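Sulfur oxidation protein SOXB (Thermus thermophilus, PDB 2WDD) probably hydrolyses the sulfur-sulfur bond of cysteine S-thiosulfonate in the sulfur oxidation pathway, as a dimanganese member of the 5'-nucleotidase family. Local coordinates at residues E253-L261 / L317-A325. Sequence-based numbering, arbitrary orientation.
Sequences EGANAVVLL and LKLWKGGIA
Asn256 ND2 donates to the backbone O of Lys321 over 2.9 Å, nearly straight (163° at the hydrogen), tying one sheet of the metallophosphoesterase-type β-sandwich to a hairpin of the other. Strands 311-320 and 323-333 are joined by a type I turn from Trp320 to Gly323, and strand 257-262 begins against this turn. With CG anti to its own carbonyl carbon (chi1 -62°), Asn256 lays its amide beside the turn; Lys321 O lies close to the amide plane, although the donor is tilted 21° from the plane of that carbonyl. OD1 accepts from Ala211 N, so asparagine suits the place by serving as donor and acceptor together, and the two bonds fix which way the amide is flipped. Replaced by alanine, this position would probably leave Lys321 O without this donor and Ala211 N without its side-chain acceptor, loosening the turn from the start of strand 257-262.

The carbonyl O of Asn256 takes a hydrogen bond from Arg251 NH1 and a CA-H...O contact from Gly323 CA at 3.2 Å. The CA atoms of Ala257 and Gly323 are 4.2 Å apart. Ala257 directs its methyl toward the hairpin, small enough for this closeness, and CB meets Leu319 CD2 at 3.9 Å and Ile324 CG1 at 4.1 Å; Leu212 and Leu281 extend this apolar layer. Gly323 is glycine for a separate reason: its backbone angles would jam a CB against the preceding carbonyl. Gly322 is also suited to its place, because its N lies 3.2 Å above the plane of the Trp320 indole, offset toward the rim, and a CB there would strike Trp320 CH2.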
loop_
_atom_site.group_PDB
_atom_site.type_symbol
_atom_site.label_atom_id
_atom_site.label_comp_id
_atom_site.label_asym_id
_atom_site.label_seq_id
_atom_site.Cartn_x
_atom_site.Cartn_y
_atom_site.Cartn_z
ATOM N N GLU A 253 -25.025 -22.196 -2.322
ATOM C CA GLU A 253 -25.000 -22.405 -3.761
ATOM C C GLU A 253 -24.011 -23.496 -4.156
ATOM O O GLU A 253 -23.846 -23.793 -5.342
ATOM C CB GLU A 253 -24.702 -21.095 -4.498
ATOM C CG GLU A 253 -25.831 -20.087 -4.386
ATOM C CD GLU A 253 -25.654 -18.900 -5.307
ATOM O OE1 GLU A 253 -24.493 -18.553 -5.608
ATOM O OE2 GLU A 253 -26.675 -18.311 -5.726
ATOM N N GLY A 254 -23.346 -24.091 -3.168
ATOM C CA GLY A 254 -22.432 -25.188 -3.433
ATOM C C GLY A 254 -20.941 -24.995 -3.211
ATOM O O GLY A 254 -20.166 -25.916 -3.457
ATOM N N ALA A 255 -20.518 -23.818 -2.764
ATOM C CA ALA A 255 -19.090 -23.600 -2.530
ATOM C C ALA A 255 -18.578 -24.502 -1.410
ATOM O O ALA A 255 -19.168 -24.558 -0.340
ATOM C CB ALA A 255 -18.811 -22.132 -2.204
ATOM N N ASN A 256 -17.461 -25.181 -1.655
ATOM C CA ASN A 256 -16.845 -26.037 -0.637
ATOM C C ASN A 256 -15.896 -25.200 0.214
ATOM O O ASN A 256 -15.752 -25.437 1.414
ATOM C CB ASN A 256 -16.055 -27.165 -1.294
ATOM C CG ASN A 256 -16.937 -28.077 -2.119
ATOM O OD1 ASN A 256 -16.876 -28.074 -3.346
ATOM N ND2 ASN A 256 -17.819 -28.802 -1.448
ATOM N N ALA A 257 -15.257 -24.222 -0.424
ATOM C CA ALA A 257 -14.289 -23.365 0.255
ATOM C C ALA A 257 -14.555 -21.914 -0.093
ATOM O O ALA A 257 -15.067 -21.619 -1.168
ATOM C CB ALA A 257 -12.871 -23.745 -0.139
ATOM N N VAL A 258 -14.200 -21.017 0.819
ATOM C CA VAL A 258 -14.446 -19.596 0.615
ATOM C C VAL A 258 -13.180 -18.776 0.837
ATOM O O VAL A 258 -12.546 -18.874 1.883
ATOM C CB VAL A 258 -15.592 -19.105 1.529
ATOM C CG1 VAL A 258 -15.757 -17.575 1.436
ATOM C CG2 VAL A 258 -16.902 -19.813 1.172
ATOM N N VAL A 259 -12.824 -17.981 -0.162
ATOM C CA VAL A 259 -11.653 -17.113 -0.098
ATOM C C VAL A 259 -12.149 -15.672 -0.126
ATOM O O VAL A 259 -12.926 -15.316 -1.010
ATOM C CB VAL A 259 -10.723 -17.352 -1.310
ATOM C CG1 VAL A 259 -9.497 -16.419 -1.254
ATOM C CG2 VAL A 259 -10.309 -18.819 -1.398
ATOM N N LEU A 260 -11.694 -14.849 0.817
ATOM C CA LEU A 260 -12.060 -13.433 0.815
ATOM C C LEU A 260 -10.892 -12.643 0.218
ATOM O O LEU A 260 -9.809 -12.657 0.777
ATOM C CB LEU A 260 -12.346 -12.921 2.234
ATOM C CG LEU A 260 -12.674 -11.419 2.324
ATOM C CD1 LEU A 260 -14.036 -11.141 1.675
ATOM C CD2 LEU A 260 -12.669 -10.946 3.761
ATOM N N LEU A 261 -11.111 -12.003 -0.933
ATOM C CA LEU A 261 -10.116 -11.146 -1.592
ATOM C C LEU A 261 -10.414 -9.778 -0.989
ATOM O O LEU A 261 -11.431 -9.159 -1.306
ATOM C CB LEU A 261 -10.374 -11.105 -3.104
ATOM C CG LEU A 261 -9.455 -10.254 -3.984
ATOM C CD1 LEU A 261 -7.994 -10.659 -3.825
ATOM C CD2 LEU A 261 -9.892 -10.395 -5.433
ATOM N N LEU A 317 -4.042 -24.732 -3.002
ATOM C CA LEU A 317 -5.019 -25.246 -2.064
ATOM C C LEU A 317 -5.419 -26.699 -2.269
ATOM O O LEU A 317 -5.824 -27.095 -3.370
ATOM C CB LEU A 317 -6.306 -24.416 -2.132
ATOM C CG LEU A 317 -6.152 -22.897 -2.043
ATOM C CD1 LEU A 317 -7.496 -22.201 -2.266
ATOM C CD2 LEU A 317 -5.544 -22.523 -0.699
ATOM N N LYS A 318 -5.395 -27.467 -1.183
ATOM C CA LYS A 318 -5.950 -28.813 -1.203
ATOM C C LYS A 318 -7.321 -28.609 -0.571
ATOM O O LYS A 318 -7.426 -28.244 0.601
ATOM C CB LYS A 318 -5.146 -29.753 -0.307
ATOM C CG LYS A 318 -4.040 -30.466 -1.012
ATOM C CD LYS A 318 -3.400 -31.464 -0.068
ATOM C CE LYS A 318 -2.331 -32.274 -0.760
ATOM N NZ LYS A 318 -1.662 -33.176 0.221
ATOM N N LEU A 319 -8.377 -28.814 -1.342
ATOM C CA LEU A 319 -9.710 -28.580 -0.829
ATOM C C LEU A 319 -10.355 -29.860 -0.323
ATOM O O LEU A 319 -9.919 -30.965 -0.668
ATOM C CB LEU A 319 -10.600 -27.982 -1.930
ATOM C CG LEU A 319 -10.044 -26.741 -2.645
ATOM C CD1 LEU A 319 -10.964 -26.314 -3.787
ATOM C CD2 LEU A 319 -9.851 -25.609 -1.658
ATOM N N TRP A 320 -11.397 -29.687 0.481
ATOM C CA TRP A 320 -12.252 -30.782 0.918
ATOM C C TRP A 320 -13.692 -30.292 0.905
ATOM O O TRP A 320 -13.951 -29.098 0.693
ATOM C CB TRP A 320 -11.829 -31.378 2.266
ATOM C CG TRP A 320 -12.151 -30.559 3.482
ATOM C CD1 TRP A 320 -11.474 -29.453 3.934
ATOM C CD2 TRP A 320 -13.172 -30.825 4.456
ATOM N NE1 TRP A 320 -12.029 -29.010 5.113
ATOM C CE2 TRP A 320 -13.064 -29.839 5.461
ATOM C CE3 TRP A 320 -14.149 -31.821 4.593
ATOM C CZ2 TRP A 320 -13.912 -29.803 6.576
ATOM C CZ3 TRP A 320 -15.006 -31.770 5.692
ATOM C CH2 TRP A 320 -14.866 -30.784 6.679
ATOM N N LYS A 321 -14.634 -31.208 1.083
ATOM C CA LYS A 321 -16.045 -30.853 1.023
ATOM C C LYS A 321 -16.431 -29.634 1.854
ATOM O O LYS A 321 -17.310 -28.867 1.456
ATOM C CB LYS A 321 -16.925 -32.055 1.385
ATOM C CG LYS A 321 -17.949 -31.757 2.474
ATOM C CD LYS A 321 -18.892 -32.936 2.695
ATOM C CE LYS A 321 -19.601 -33.341 1.406
ATOM N NZ LYS A 321 -20.446 -34.562 1.585
ATOM N N GLY A 322 -15.790 -29.453 3.006
ATOM C CA GLY A 322 -16.114 -28.367 3.911
ATOM C C GLY A 322 -15.129 -27.216 4.042
ATOM O O GLY A 322 -15.269 -26.405 4.952
ATOM N N GLY A 323 -14.120 -27.146 3.178
ATOM C CA GLY A 323 -13.172 -26.040 3.275
ATOM C C GLY A 323 -11.818 -26.304 2.661
ATOM O O GLY A 323 -11.705 -26.981 1.644
ATOM N N ILE A 324 -10.787 -25.705 3.255
ATOM C CA ILE A 324 -9.419 -25.887 2.790
ATOM C C ILE A 324 -8.754 -26.890 3.730
ATOM O O ILE A 324 -8.643 -26.644 4.937
ATOM C CB ILE A 324 -8.633 -24.541 2.766
ATOM C CG1 ILE A 324 -9.250 -23.590 1.736
ATOM C CG2 ILE A 324 -7.144 -24.789 2.454
ATOM C CD1 ILE A 324 -8.721 -22.145 1.839
ATOM N N ALA A 325 -8.362 -28.044 3.193
ATOM C CA ALA A 325 -7.721 -29.064 4.019
ATOM C C ALA A 325 -6.297 -28.656 4.352
ATOM O O ALA A 325 -5.836 -28.797 5.489
ATOM C CB ALA A 325 -7.732 -30.419 3.294
#